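Side-chain contacts in methyltransferase 1 (Methanosarcina barkeri, PDB 2I2X), which transfers the methyl group of methanol to the cob(I)amide bound to its corrinoid partner MtaC, using zinc, in the methanol pathway of methanogenesis: residues A[57-62]-A[102-107]; A[67-72]-A[79-84]; A[237-242]-A[415-420]; A[403-408]-A[420-425]. All coordinates share one frame; numbering follows the deposited sequence.

Contact 1 (A[57-62]-A[102-107])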
loop_
_atom_site.group_PDB
_atom_site.type_symbol
_atom_site.label_atom_id
_atom_site.label_comp_id
_atom_site.label_asym_id
_atom_site.label_seq_id
_atom_site.Cartn_x
_atom_site.Cartn_y
_atom_site.Cartn_z
ATOM N N LYS A 57 17.223 19.463 -1.805
ATOM C CA LYS A 57 16.679 18.308 -1.095
ATOM C C LYS A 57 15.392 17.818 -1.773
ATOM O O LYS A 57 15.161 16.615 -1.856
ATOM C CB LYS A 57 16.411 18.645 0.379
ATOM C CG LYS A 57 17.628 18.551 1.301
ATOM C CD LYS A 57 17.469 19.458 2.535
ATOM C CE LYS A 57 18.476 19.089 3.636
ATOM N NZ LYS A 57 18.337 19.938 4.868
ATOM N N LEU A 58 14.578 18.760 -2.255
ATOM C CA LEU A 58 13.361 18.461 -2.985
ATOM C C LEU A 58 13.620 17.739 -4.306
ATOM O O LEU A 58 13.038 16.685 -4.570
ATOM C CB LEU A 58 12.605 19.754 -3.242
ATOM C CG LEU A 58 11.116 19.609 -3.504
ATOM C CD1 LEU A 58 10.452 18.692 -2.481
ATOM C CD2 LEU A 58 10.450 20.976 -3.516
ATOM N N ILE A 59 14.489 18.323 -5.128
ATOM C CA ILE A 59 14.961 17.714 -6.367
ATOM C C ILE A 59 15.519 16.317 -6.104
ATOM O O ILE A 59 15.248 15.369 -6.841
ATOM C CB ILE A 59 16.038 18.598 -7.041
ATOM C CG1 ILE A 59 15.387 19.852 -7.637
ATOM C CG2 ILE A 59 16.810 17.802 -8.095
ATOM C CD1 ILE A 59 16.363 20.944 -8.145
ATOM N N LYS A 60 16.267 16.192 -5.022
ATOM C CA LYS A 60 16.839 14.917 -4.620
ATOM C C LYS A 60 15.763 13.854 -4.321
ATOM O O LYS A 60 15.835 12.736 -4.831
ATOM C CB LYS A 60 17.790 15.128 -3.425
ATOM C CG LYS A 60 18.545 13.907 -2.994
ATOM C CD LYS A 60 19.334 13.328 -4.134
ATOM C CE LYS A 60 20.161 12.129 -3.672
ATOM N NZ LYS A 60 20.899 11.546 -4.845
ATOM N N GLU A 61 14.778 14.214 -3.504
ATOM C CA GLU A 61 13.697 13.309 -3.140
ATOM C C GLU A 61 12.972 12.801 -4.403
ATOM O O GLU A 61 12.726 11.591 -4.529
ATOM C CB GLU A 61 12.731 13.996 -2.176
ATOM C CG GLU A 61 11.600 13.137 -1.658
ATOM C CD GLU A 61 11.905 12.521 -0.295
ATOM O OE1 GLU A 61 13.075 12.101 -0.084
ATOM O OE2 GLU A 61 10.973 12.446 0.564
ATOM N N TYR A 62 12.675 13.716 -5.332
ATOM C CA TYR A 62 12.012 13.359 -6.574
ATOM C C TYR A 62 12.883 12.478 -7.461
ATOM O O TYR A 62 12.369 11.612 -8.178
ATOM C CB TYR A 62 11.515 14.594 -7.343
ATOM C CG TYR A 62 10.267 15.221 -6.767
ATOM C CD1 TYR A 62 9.050 14.537 -6.768
ATOM C CD2 TYR A 62 10.292 16.512 -6.263
ATOM C CE1 TYR A 62 7.878 15.121 -6.251
ATOM C CE2 TYR A 62 9.142 17.120 -5.736
ATOM C CZ TYR A 62 7.930 16.415 -5.732
ATOM O OH TYR A 62 6.806 17.010 -5.210
ATOM N N ALA A 102 11.019 18.849 -12.831
ATOM C CA ALA A 102 10.589 18.253 -14.094
ATOM C C ALA A 102 11.804 17.762 -14.842
ATOM O O ALA A 102 11.802 16.670 -15.402
ATOM C CB ALA A 102 9.814 19.265 -14.949
ATOM N N HIS A 103 12.857 18.569 -14.832
ATOM C CA HIS A 103 14.033 18.251 -15.623
ATOM C C HIS A 103 14.789 17.061 -15.031
ATOM O O HIS A 103 15.247 16.179 -15.751
ATOM C CB HIS A 103 14.941 19.482 -15.791
ATOM C CG HIS A 103 16.020 19.284 -16.804
ATOM N ND1 HIS A 103 17.259 18.768 -16.478
ATOM C CD2 HIS A 103 16.034 19.491 -18.146
ATOM C CE1 HIS A 103 17.994 18.686 -17.575
ATOM N NE2 HIS A 103 17.272 19.111 -18.601
ATOM N N ALA A 104 14.903 17.040 -13.716
ATOM C CA ALA A 104 15.618 15.980 -13.064
ATOM C C ALA A 104 14.899 14.650 -13.254
ATOM O O ALA A 104 15.561 13.629 -13.477
ATOM C CB ALA A 104 15.801 16.296 -11.602
ATOM N N GLN A 105 13.558 14.663 -13.175
ATOM C CA GLN A 105 12.727 13.453 -13.400
ATOM C C GLN A 105 12.854 12.921 -14.831
ATOM O O GLN A 105 13.135 11.733 -15.028
ATOM C CB GLN A 105 11.261 13.718 -13.069
ATOM C CG GLN A 105 10.980 14.022 -11.610
ATOM C CD GLN A 105 9.500 13.910 -11.263
ATOM O OE1 GLN A 105 9.025 12.841 -10.853
ATOM N NE2 GLN A 105 8.770 15.007 -11.394
ATOM N N LYS A 106 12.679 13.799 -15.827
ATOM C CA LYS A 106 12.751 13.386 -17.241
ATOM C C LYS A 106 14.106 12.794 -17.632
ATOM O O LYS A 106 14.171 11.866 -18.465
ATOM C CB LYS A 106 12.397 14.533 -18.205
ATOM C CG LYS A 106 12.027 14.046 -19.614
ATOM C CD LYS A 106 10.862 13.022 -19.478
ATOM C CE LYS A 106 10.138 12.793 -20.748
ATOM N NZ LYS A 106 9.273 13.970 -21.127
ATOM N N THR A 107 15.175 13.337 -17.043
ATOM C CA THR A 107 16.532 12.873 -17.309
ATOM C C THR A 107 16.636 11.377 -16.962
ATOM O O THR A 107 17.111 10.581 -17.765
ATOM C CB THR A 107 17.605 13.712 -16.533
ATOM O OG1 THR A 107 17.551 15.099 -16.929
ATOM C CG2 THR A 107 19.016 13.153 -16.756
#
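I59 meets A104 and, one turn further along, Y62 meets Q105; these two pairs are the whole meeting of helix segments 57-62 and 102-107. L58, just before the first of them, makes no contact with 102-107; it packs on W97, earlier on the same helix 95-116, and on M91. At I59 the contact is made by one methyl: CG2 lies 3.9 Å from A104 CB. With chi1 at -72°, CG2 stands opposite the backbone N while CG1 runs on beside it, which leaves the shorter branch to face the alanine. K60, on the far side of the helix, points away, and its NZ forms a salt bridge with the C-terminal carboxylate of H258 of a neighbouring subunit. E61 also turns elsewhere, to R48. At Y62 the touch moves to the root of the side chain, CB lying 4.3 Å from Q105 CG. The amide of Q105 is held from other sides: NE2 is bonded to T85 OG1 of strand 80-86, while OE1 has a weak bond with T66 OG1, one turn beyond Y62 on helix 55-76. The alpha carbons of both pairs are 6.9 Å apart, an approach that at I59-A104 is probably helped by the small alanine. No hydrogen bond crosses the interface. In the barrel, helix 55-76 follows strand 40-43, and helix 95-116 follows strand 80-86 after the short helix 89-93; the contact joins these two outer helices, with Q105 reaching inward onto L122 and H124 of strand 119-126.

Contact 2 (A[67-72]-A[79-84])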
loop_
_atom_site.group_PDB
_atom_site.type_symbol
_atom_site.label_atom_id
_atom_site.label_comp_id
_atom_site.label_asym_id
_atom_site.label_seq_id
_atom_site.Cartn_x
_atom_site.Cartn_y
_atom_site.Cartn_z
ATOM N N THR A 67 13.756 7.222 -9.758
ATOM C CA THR A 67 14.583 6.054 -9.886
ATOM C C THR A 67 13.856 4.846 -9.330
ATOM O O THR A 67 13.820 3.832 -9.977
ATOM C CB THR A 67 15.960 6.266 -9.221
ATOM O OG1 THR A 67 16.649 7.306 -9.936
ATOM C CG2 THR A 67 16.790 4.987 -9.234
ATOM N N ASP A 68 13.254 4.947 -8.159
ATOM C CA ASP A 68 12.605 3.780 -7.545
ATOM C C ASP A 68 11.472 3.151 -8.374
ATOM O O ASP A 68 11.362 1.913 -8.492
ATOM C CB ASP A 68 12.084 4.145 -6.163
ATOM C CG ASP A 68 13.194 4.251 -5.143
ATOM O OD1 ASP A 68 14.378 4.036 -5.513
ATOM O OD2 ASP A 68 12.887 4.560 -3.971
ATOM N N VAL A 69 10.652 4.022 -8.942
ATOM C CA VAL A 69 9.583 3.657 -9.845
ATOM C C VAL A 69 10.111 3.003 -11.128
ATOM O O VAL A 69 9.653 1.910 -11.500
ATOM C CB VAL A 69 8.753 4.923 -10.247
ATOM C CG1 VAL A 69 7.720 4.561 -11.293
ATOM C CG2 VAL A 69 8.098 5.561 -9.033
ATOM N N MET A 70 11.045 3.653 -11.825
ATOM C CA MET A 70 11.499 3.092 -13.104
ATOM C C MET A 70 12.163 1.704 -12.866
ATOM O O MET A 70 11.934 0.747 -13.598
ATOM C CB MET A 70 12.449 4.049 -13.852
ATOM C CG MET A 70 11.863 5.449 -14.222
ATOM S SD MET A 70 10.337 5.383 -15.210
ATOM C CE MET A 70 10.817 4.490 -16.696
ATOM N N GLU A 71 12.961 1.617 -11.815
ATOM C CA GLU A 71 13.660 0.406 -11.485
ATOM C C GLU A 71 12.627 -0.710 -11.279
ATOM O O GLU A 71 12.712 -1.759 -11.908
ATOM C CB GLU A 71 14.565 0.643 -10.254
ATOM C CG GLU A 71 15.453 -0.539 -9.840
ATOM C CD GLU A 71 16.437 -1.006 -10.928
ATOM O OE1 GLU A 71 16.764 -0.214 -11.859
ATOM O OE2 GLU A 71 16.877 -2.187 -10.826
ATOM N N ARG A 72 11.603 -0.455 -10.472
ATOM C CA ARG A 72 10.622 -1.483 -10.234
ATOM C C ARG A 72 9.927 -1.948 -11.501
ATOM O O ARG A 72 9.728 -3.141 -11.694
ATOM C CB ARG A 72 9.567 -1.050 -9.222
ATOM C CG ARG A 72 8.708 -2.263 -8.837
ATOM C CD ARG A 72 9.543 -3.258 -7.946
ATOM N NE ARG A 72 8.666 -3.554 -6.848
ATOM C CZ ARG A 72 8.935 -3.406 -5.570
ATOM N NH1 ARG A 72 10.132 -3.085 -5.147
ATOM N NH2 ARG A 72 7.976 -3.655 -4.711
ATOM N N PRO A 79 5.452 -2.883 -19.269
ATOM C CA PRO A 79 5.824 -2.193 -20.517
ATOM C C PRO A 79 5.619 -0.661 -20.545
ATOM O O PRO A 79 6.112 -0.012 -21.471
ATOM C CB PRO A 79 4.883 -2.846 -21.559
ATOM C CG PRO A 79 3.623 -3.023 -20.801
ATOM C CD PRO A 79 4.108 -3.482 -19.387
ATOM N N ALA A 80 4.888 -0.104 -19.580
ATOM C CA ALA A 80 4.557 1.344 -19.601
ATOM C C ALA A 80 4.240 1.941 -18.229
ATOM O O ALA A 80 3.801 1.255 -17.299
ATOM C CB ALA A 80 3.409 1.630 -20.574
ATOM N N ILE A 81 4.478 3.232 -18.093
ATOM C CA ILE A 81 4.206 3.860 -16.833
ATOM C C ILE A 81 4.148 5.379 -16.978
ATOM O O ILE A 81 4.911 5.947 -17.759
ATOM C CB ILE A 81 5.244 3.396 -15.773
ATOM C CG1 ILE A 81 4.726 3.637 -14.338
ATOM C CG2 ILE A 81 6.629 3.903 -16.068
ATOM C CD1 ILE A 81 5.135 4.890 -13.801
ATOM N N ILE A 82 3.260 6.028 -16.229
ATOM C CA ILE A 82 3.241 7.496 -16.181
ATOM C C ILE A 82 3.568 7.916 -14.752
ATOM O O ILE A 82 3.013 7.333 -13.805
ATOM C CB ILE A 82 1.849 8.045 -16.524
ATOM C CG1 ILE A 82 1.528 7.793 -17.999
ATOM C CG2 ILE A 82 1.763 9.519 -16.179
ATOM C CD1 ILE A 82 0.028 7.909 -18.356
ATOM N N LEU A 83 4.461 8.893 -14.585
ATOM C CA LEU A 83 4.688 9.495 -13.265
ATOM C C LEU A 83 3.928 10.824 -13.164
ATOM O O LEU A 83 4.000 11.678 -14.069
ATOM C CB LEU A 83 6.189 9.701 -13.003
ATOM C CG LEU A 83 7.090 8.448 -12.804
ATOM C CD1 LEU A 83 7.585 7.737 -14.122
ATOM C CD2 LEU A 83 8.283 8.779 -11.885
ATOM N N GLU A 84 3.171 10.998 -12.088
ATOM C CA GLU A 84 2.535 12.263 -11.867
ATOM C C GLU A 84 3.112 12.973 -10.640
ATOM O O GLU A 84 2.998 12.470 -9.507
ATOM C CB GLU A 84 1.006 12.150 -11.755
ATOM C CG GLU A 84 0.374 13.531 -11.402
ATOM C CD GLU A 84 -1.105 13.524 -11.127
ATOM O OE1 GLU A 84 -1.728 12.438 -11.067
ATOM O OE2 GLU A 84 -1.655 14.632 -10.953
#
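V69 and M70 on the helix meet I81 and L83 on the strand through aliphatic carbons and one sulfur, with no hydrogen bond between the segments. The shortest approach is V69 CG1 to I81 CD1, 3.6 Å. V69 also reaches the other strand residue, its CB lying 4.2 Å from L83 CD2, so this valine spans the two strand positions that face the helix. The sulfur of M70 does likewise: SD is 3.8 Å from L83 CD1 and 4.1 Å from I81 CG2. The bend at chi2 (-56°) brings SD up to these two side chains although the first bond of the methionine side chain does not head there; chi3 (-60°) only sets the terminal methyl CE. The segment axes run 169° apart in direction and 9.9 Å from each other at closest, as expected where the helix of a beta-alpha-beta unit packs on the sheet; here the unit is strand 40-43, helix 55-76, strand 80-86 of the TIM barrel. I82, between the two facing residues, points away from the helix and packs on E42 of strand 40-43. Further out, I43 of the preceding strand touches both V69 and I81, while C120 and I118 touch M70 and I81. M109 and L122 touch L83, and Y112 of helix 95-116 packs on M70. Backbone hydrogen bonds fix the strand between its neighbours: I82 pairs with P41 and I43, I81 with K119, and L83 with A121.

Contact 3 (A[237-242]-A[415-420])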
loop_
_atom_site.group_PDB
_atom_site.type_symbol
_atom_site.label_atom_id
_atom_site.label_comp_id
_atom_site.label_asym_id
_atom_site.label_seq_id
_atom_site.Cartn_x
_atom_site.Cartn_y
_atom_site.Cartn_z
ATOM N N ASN A 237 -21.879 12.765 8.450
ATOM C CA ASN A 237 -21.503 14.137 8.149
ATOM C C ASN A 237 -22.090 14.758 6.874
ATOM O O ASN A 237 -22.147 15.980 6.750
ATOM C CB ASN A 237 -19.992 14.318 8.246
ATOM C CG ASN A 237 -19.482 14.210 9.693
ATOM O OD1 ASN A 237 -20.202 14.527 10.662
ATOM N ND2 ASN A 237 -18.244 13.749 9.846
ATOM N N LEU A 238 -22.534 13.915 5.940
ATOM C CA LEU A 238 -23.136 14.380 4.690
ATOM C C LEU A 238 -23.810 13.183 4.029
ATOM O O LEU A 238 -23.161 12.149 3.785
ATOM C CB LEU A 238 -22.088 14.973 3.733
ATOM C CG LEU A 238 -22.697 15.507 2.430
ATOM C CD1 LEU A 238 -23.533 16.819 2.647
ATOM C CD2 LEU A 238 -21.626 15.737 1.371
ATOM N N ALA A 239 -25.099 13.319 3.736
ATOM C CA ALA A 239 -25.851 12.223 3.154
ATOM C C ALA A 239 -25.216 11.893 1.822
ATOM O O ALA A 239 -24.868 12.793 1.039
ATOM C CB ALA A 239 -27.325 12.617 2.941
ATOM N N HIS A 240 -25.100 10.602 1.554
ATOM C CA HIS A 240 -24.467 10.159 0.351
ATOM C C HIS A 240 -25.268 10.560 -0.872
ATOM O O HIS A 240 -24.690 10.828 -1.947
ATOM C CB HIS A 240 -24.160 8.670 0.454
ATOM C CG HIS A 240 -23.034 8.367 1.406
ATOM N ND1 HIS A 240 -22.341 7.171 1.396
ATOM C CD2 HIS A 240 -22.471 9.116 2.386
ATOM C CE1 HIS A 240 -21.407 7.196 2.335
ATOM N NE2 HIS A 240 -21.472 8.360 2.955
ATOM N N THR A 241 -26.581 10.681 -0.697
ATOM C CA THR A 241 -27.441 11.146 -1.768
ATOM C C THR A 241 -27.196 12.618 -2.124
ATOM O O THR A 241 -27.613 13.037 -3.187
ATOM C CB THR A 241 -28.921 10.924 -1.478
ATOM O OG1 THR A 241 -29.211 11.301 -0.131
ATOM C CG2 THR A 241 -29.305 9.460 -1.678
ATOM N N ILE A 242 -26.509 13.389 -1.269
ATOM C CA ILE A 242 -26.120 14.761 -1.623
ATOM C C ILE A 242 -24.705 14.805 -2.241
ATOM O O ILE A 242 -24.399 15.642 -3.120
ATOM C CB ILE A 242 -26.265 15.759 -0.411
ATOM C CG1 ILE A 242 -27.746 15.953 -0.038
ATOM C CG2 ILE A 242 -25.671 17.117 -0.747
ATOM C CD1 ILE A 242 -27.955 16.508 1.371
ATOM N N SER A 415 -30.994 4.115 2.926
ATOM C CA SER A 415 -31.632 4.370 4.205
ATOM C C SER A 415 -32.751 5.432 4.063
ATOM O O SER A 415 -32.791 6.176 3.063
ATOM C CB SER A 415 -30.613 4.839 5.235
ATOM O OG SER A 415 -30.171 6.144 4.916
ATOM N N ARG A 416 -33.644 5.494 5.056
ATOM C CA ARG A 416 -34.722 6.491 5.066
ATOM C C ARG A 416 -34.142 7.887 4.997
ATOM O O ARG A 416 -34.645 8.730 4.254
ATOM C CB ARG A 416 -35.622 6.337 6.289
ATOM C CG ARG A 416 -36.617 5.206 6.103
ATOM C CD ARG A 416 -37.447 4.939 7.338
ATOM N NE ARG A 416 -36.649 4.564 8.494
ATOM C CZ ARG A 416 -36.267 3.321 8.780
ATOM N NH1 ARG A 416 -36.603 2.316 7.985
ATOM N NH2 ARG A 416 -35.554 3.076 9.877
ATOM N N PHE A 417 -33.034 8.083 5.715
ATOM C CA PHE A 417 -32.375 9.375 5.790
ATOM C C PHE A 417 -31.828 9.792 4.434
ATOM O O PHE A 417 -31.966 10.950 4.041
ATOM C CB PHE A 417 -31.271 9.388 6.852
ATOM C CG PHE A 417 -30.803 10.771 7.208
ATOM C CD1 PHE A 417 -29.762 11.372 6.508
ATOM C CD2 PHE A 417 -31.437 11.496 8.227
ATOM C CE1 PHE A 417 -29.338 12.666 6.827
ATOM C CE2 PHE A 417 -31.039 12.774 8.542
ATOM C CZ PHE A 417 -29.987 13.367 7.839
ATOM N N GLU A 418 -31.223 8.840 3.727
ATOM C CA GLU A 418 -30.694 9.091 2.394
ATOM C C GLU A 418 -31.800 9.445 1.429
ATOM O O GLU A 418 -31.598 10.266 0.542
ATOM C CB GLU A 418 -29.931 7.874 1.868
ATOM C CG GLU A 418 -28.533 7.841 2.382
ATOM C CD GLU A 418 -27.840 6.499 2.276
ATOM O OE1 GLU A 418 -28.514 5.446 2.162
ATOM O OE2 GLU A 418 -26.593 6.513 2.316
ATOM N N THR A 419 -32.948 8.798 1.606
ATOM C CA THR A 419 -34.079 8.895 0.692
ATOM C C THR A 419 -34.748 10.278 0.776
ATOM O O THR A 419 -35.019 10.916 -0.257
ATOM C CB THR A 419 -35.090 7.760 0.976
ATOM O OG1 THR A 419 -34.433 6.493 0.744
ATOM C CG2 THR A 419 -36.346 7.865 0.096
ATOM N N LYS A 420 -34.964 10.728 2.010
ATOM C CA LYS A 420 -35.553 11.999 2.290
ATOM C C LYS A 420 -34.671 13.132 1.757
ATOM O O LYS A 420 -35.189 14.099 1.158
ATOM C CB LYS A 420 -35.776 12.126 3.802
ATOM C CG LYS A 420 -36.477 13.376 4.251
ATOM C CD LYS A 420 -38.001 13.225 4.088
ATOM C CE LYS A 420 -38.736 14.448 4.608
ATOM N NZ LYS A 420 -38.085 15.672 4.064
HETATM O O HOH W 1 -25.674 8.839 3.598
#
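T241 and E418 join the starts of two helices, and E418 also belongs to a capping box with S415 at the head of helix 416-430. In that box S415 OG accepts from E418 N at 3.1 Å, and E418 OE1 in turn accepts from S415 N at 2.9 Å, nearly straight at 163°. OE1 is approached on its anti side, slightly out of the carboxylate plane.

One direct hydrogen bond crosses between the segments: T241 OG1 donates to E418 O over 2.7 Å. The donor lies in the carbonyl plane on a lone pair, with a C=O...donor angle of 126°. The threonine thus bonds the backbone carbonyl of E418; its carboxylate is bound by S415 N, a water and R15 of a neighbouring subunit. That water makes the second polar link, accepting from H240 N at 2.8 Å and donating to E418 OE2 at 2.8 Å; it thereby occupies an N-H of the first turn of helix 240-259.

Among charged groups, the bond from OE2 to R15 is a salt bridge. The H240 ring crosses the carboxylate with planes 45° apart, and E418 OE2 lies 3.7 Å from H240 CB without bonding to the imidazole. That ring is fixed from elsewhere, ND1 by D364 and NE2 by the carbonyl oxygen of G230.

Apolar contact is slight. A239 CB lies at the edge of the F417 ring, 4.4 Å from F417 CE1, and F417 also packs on V92 of a neighbouring subunit. Beside the threonine hydroxyl, the T241 CG2 methyl rests 3.9 Å from E418 CB.

Contact 4 (A[403-408]-A[420-425])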
loop_
_atom_site.group_PDB
_atom_site.type_symbol
_atom_site.label_atom_id
_atom_site.label_comp_id
_atom_site.label_asym_id
_atom_site.label_seq_id
_atom_site.Cartn_x
_atom_site.Cartn_y
_atom_site.Cartn_z
ATOM N N ILE A 403 -31.986 9.034 -11.664
ATOM C CA ILE A 403 -31.222 7.812 -11.713
ATOM C C ILE A 403 -31.202 7.094 -10.374
ATOM O O ILE A 403 -31.527 5.907 -10.329
ATOM C CB ILE A 403 -29.801 8.036 -12.268
ATOM C CG1 ILE A 403 -29.907 8.308 -13.771
ATOM C CG2 ILE A 403 -28.918 6.791 -11.974
ATOM C CD1 ILE A 403 -28.732 8.983 -14.357
ATOM N N ILE A 404 -30.870 7.814 -9.296
ATOM C CA ILE A 404 -30.833 7.215 -7.945
ATOM C C ILE A 404 -32.229 6.705 -7.553
ATOM O O ILE A 404 -32.361 5.638 -6.965
ATOM C CB ILE A 404 -30.300 8.206 -6.856
ATOM C CG1 ILE A 404 -28.905 8.751 -7.178
ATOM C CG2 ILE A 404 -30.364 7.583 -5.443
ATOM C CD1 ILE A 404 -27.861 7.680 -7.534
ATOM N N GLU A 405 -33.264 7.456 -7.902
ATOM C CA GLU A 405 -34.639 7.061 -7.612
ATOM C C GLU A 405 -35.009 5.759 -8.289
ATOM O O GLU A 405 -35.648 4.899 -7.664
ATOM C CB GLU A 405 -35.645 8.163 -8.020
ATOM C CG GLU A 405 -35.972 9.121 -6.917
ATOM C CD GLU A 405 -36.658 10.437 -7.364
ATOM O OE1 GLU A 405 -36.621 11.392 -6.560
ATOM O OE2 GLU A 405 -37.230 10.553 -8.468
ATOM N N GLU A 406 -34.636 5.615 -9.562
ATOM C CA GLU A 406 -34.945 4.380 -10.277
ATOM C C GLU A 406 -34.168 3.252 -9.613
ATOM O O GLU A 406 -34.716 2.172 -9.372
ATOM C CB GLU A 406 -34.618 4.471 -11.771
ATOM C CG GLU A 406 -35.542 5.410 -12.529
ATOM C CD GLU A 406 -35.012 5.772 -13.923
ATOM O OE1 GLU A 406 -34.259 4.944 -14.531
ATOM O OE2 GLU A 406 -35.359 6.881 -14.404
ATOM N N GLY A 407 -32.910 3.534 -9.277
ATOM C CA GLY A 407 -32.069 2.603 -8.537
ATOM C C GLY A 407 -32.778 2.197 -7.274
ATOM O O GLY A 407 -32.946 1.015 -7.017
ATOM N N ALA A 408 -33.222 3.181 -6.496
ATOM C CA ALA A 408 -33.852 2.882 -5.192
ATOM C C ALA A 408 -35.132 2.047 -5.306
ATOM O O ALA A 408 -35.461 1.301 -4.396
ATOM C CB ALA A 408 -34.087 4.121 -4.388
ATOM N N LYS A 420 -34.964 10.728 2.010
ATOM C CA LYS A 420 -35.553 11.999 2.290
ATOM C C LYS A 420 -34.671 13.132 1.757
ATOM O O LYS A 420 -35.189 14.099 1.158
ATOM C CB LYS A 420 -35.776 12.126 3.802
ATOM C CG LYS A 420 -36.477 13.376 4.251
ATOM C CD LYS A 420 -38.001 13.225 4.088
ATOM C CE LYS A 420 -38.736 14.448 4.608
ATOM N NZ LYS A 420 -38.085 15.672 4.064
ATOM N N ALA A 421 -33.357 13.016 1.973
ATOM C CA ALA A 421 -32.412 14.033 1.557
ATOM C C ALA A 421 -32.325 14.142 0.017
ATOM O O ALA A 421 -32.347 15.268 -0.542
ATOM C CB ALA A 421 -31.049 13.833 2.211
ATOM N N LEU A 422 -32.278 13.004 -0.675
ATOM C CA LEU A 422 -32.462 13.003 -2.139
ATOM C C LEU A 422 -33.739 13.750 -2.541
ATOM O O LEU A 422 -33.680 14.632 -3.372
ATOM C CB LEU A 422 -32.506 11.578 -2.718
ATOM C CG LEU A 422 -32.555 11.479 -4.249
ATOM C CD1 LEU A 422 -31.256 11.957 -4.952
ATOM C CD2 LEU A 422 -32.812 10.070 -4.660
ATOM N N ALA A 423 -34.878 13.400 -1.935
ATOM C CA ALA A 423 -36.185 14.015 -2.242
ATOM C C ALA A 423 -36.234 15.531 -1.989
ATOM O O ALA A 423 -36.803 16.275 -2.779
ATOM C CB ALA A 423 -37.299 13.313 -1.466
ATOM N N ASP A 424 -35.642 15.972 -0.887
ATOM C CA ASP A 424 -35.531 17.391 -0.602
ATOM C C ASP A 424 -34.692 18.071 -1.673
ATOM O O ASP A 424 -35.083 19.144 -2.168
ATOM C CB ASP A 424 -34.929 17.633 0.793
ATOM C CG ASP A 424 -35.877 17.218 1.942
ATOM O OD1 ASP A 424 -37.039 16.792 1.701
ATOM O OD2 ASP A 424 -35.451 17.332 3.115
ATOM N N ALA A 425 -33.584 17.437 -2.075
ATOM C CA ALA A 425 -32.701 18.038 -3.074
ATOM C C ALA A 425 -33.349 18.092 -4.443
ATOM O O ALA A 425 -33.199 19.097 -5.171
ATOM C CB ALA A 425 -31.349 17.351 -3.142
#
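L422 reaches from helix 416-430 to I404 and E405 of helix 389-409. L422 CB is still 5.3 Å from the nearest atom of the other segment, I404 CG2. L422 CG comes within 4.6 Å of the same I404 CG2, since chi1 of -174° sets it opposite the backbone N and extends the side chain across the gap. At the tip the two methyls part. L422 CD1 stays 4.3 Å from I404 CB. L422 CD2 comes closest, lying 3.6 Å from I404 CG2 and 3.8 Å from I404 CB. The same L422 CD2 also sits 4.0 Å from E405 CG, so the aliphatic part of the glutamate lines the outer side of the contact, its carboxylate having a long, weak ion pair with K426. No hydrogen bond crosses between the segments; leucine against isoleucine carries the packing. Helices 389-409 and 416-430 are successive in the chain and form an antiparallel helical hairpin, joined by a short loop whose L412 and L414 also touch I404. Helix 240-259 completes the surroundings, with V244 against I404 and T241 against L422, while P365 of helix 365-368 packs on I404.

In the fold
The four contacts form two pairs on opposite sides of the chain's centre. Contacts 1 and 2 share helix 55-76 and have centres 14 Å apart; contact 2 is nested within the chain loop closed by contact 1, and Q105 OE1 lies 4.3 Å from L83 CD2. One pairs outer helices, the other seats a helix on a strand of the barrel. Contacts 3 and 4 come later, centred 9 Å apart, share helix 416-430 and K420, and alternate along the chain. Contact 3 ties the start of helix 416-430 to the start of helix 240-259, and contact 4 packs helix 416-430 on helix 389-409. The two pairs do not touch: nearest atoms of contacts 1 and 3 are about 29 Å apart.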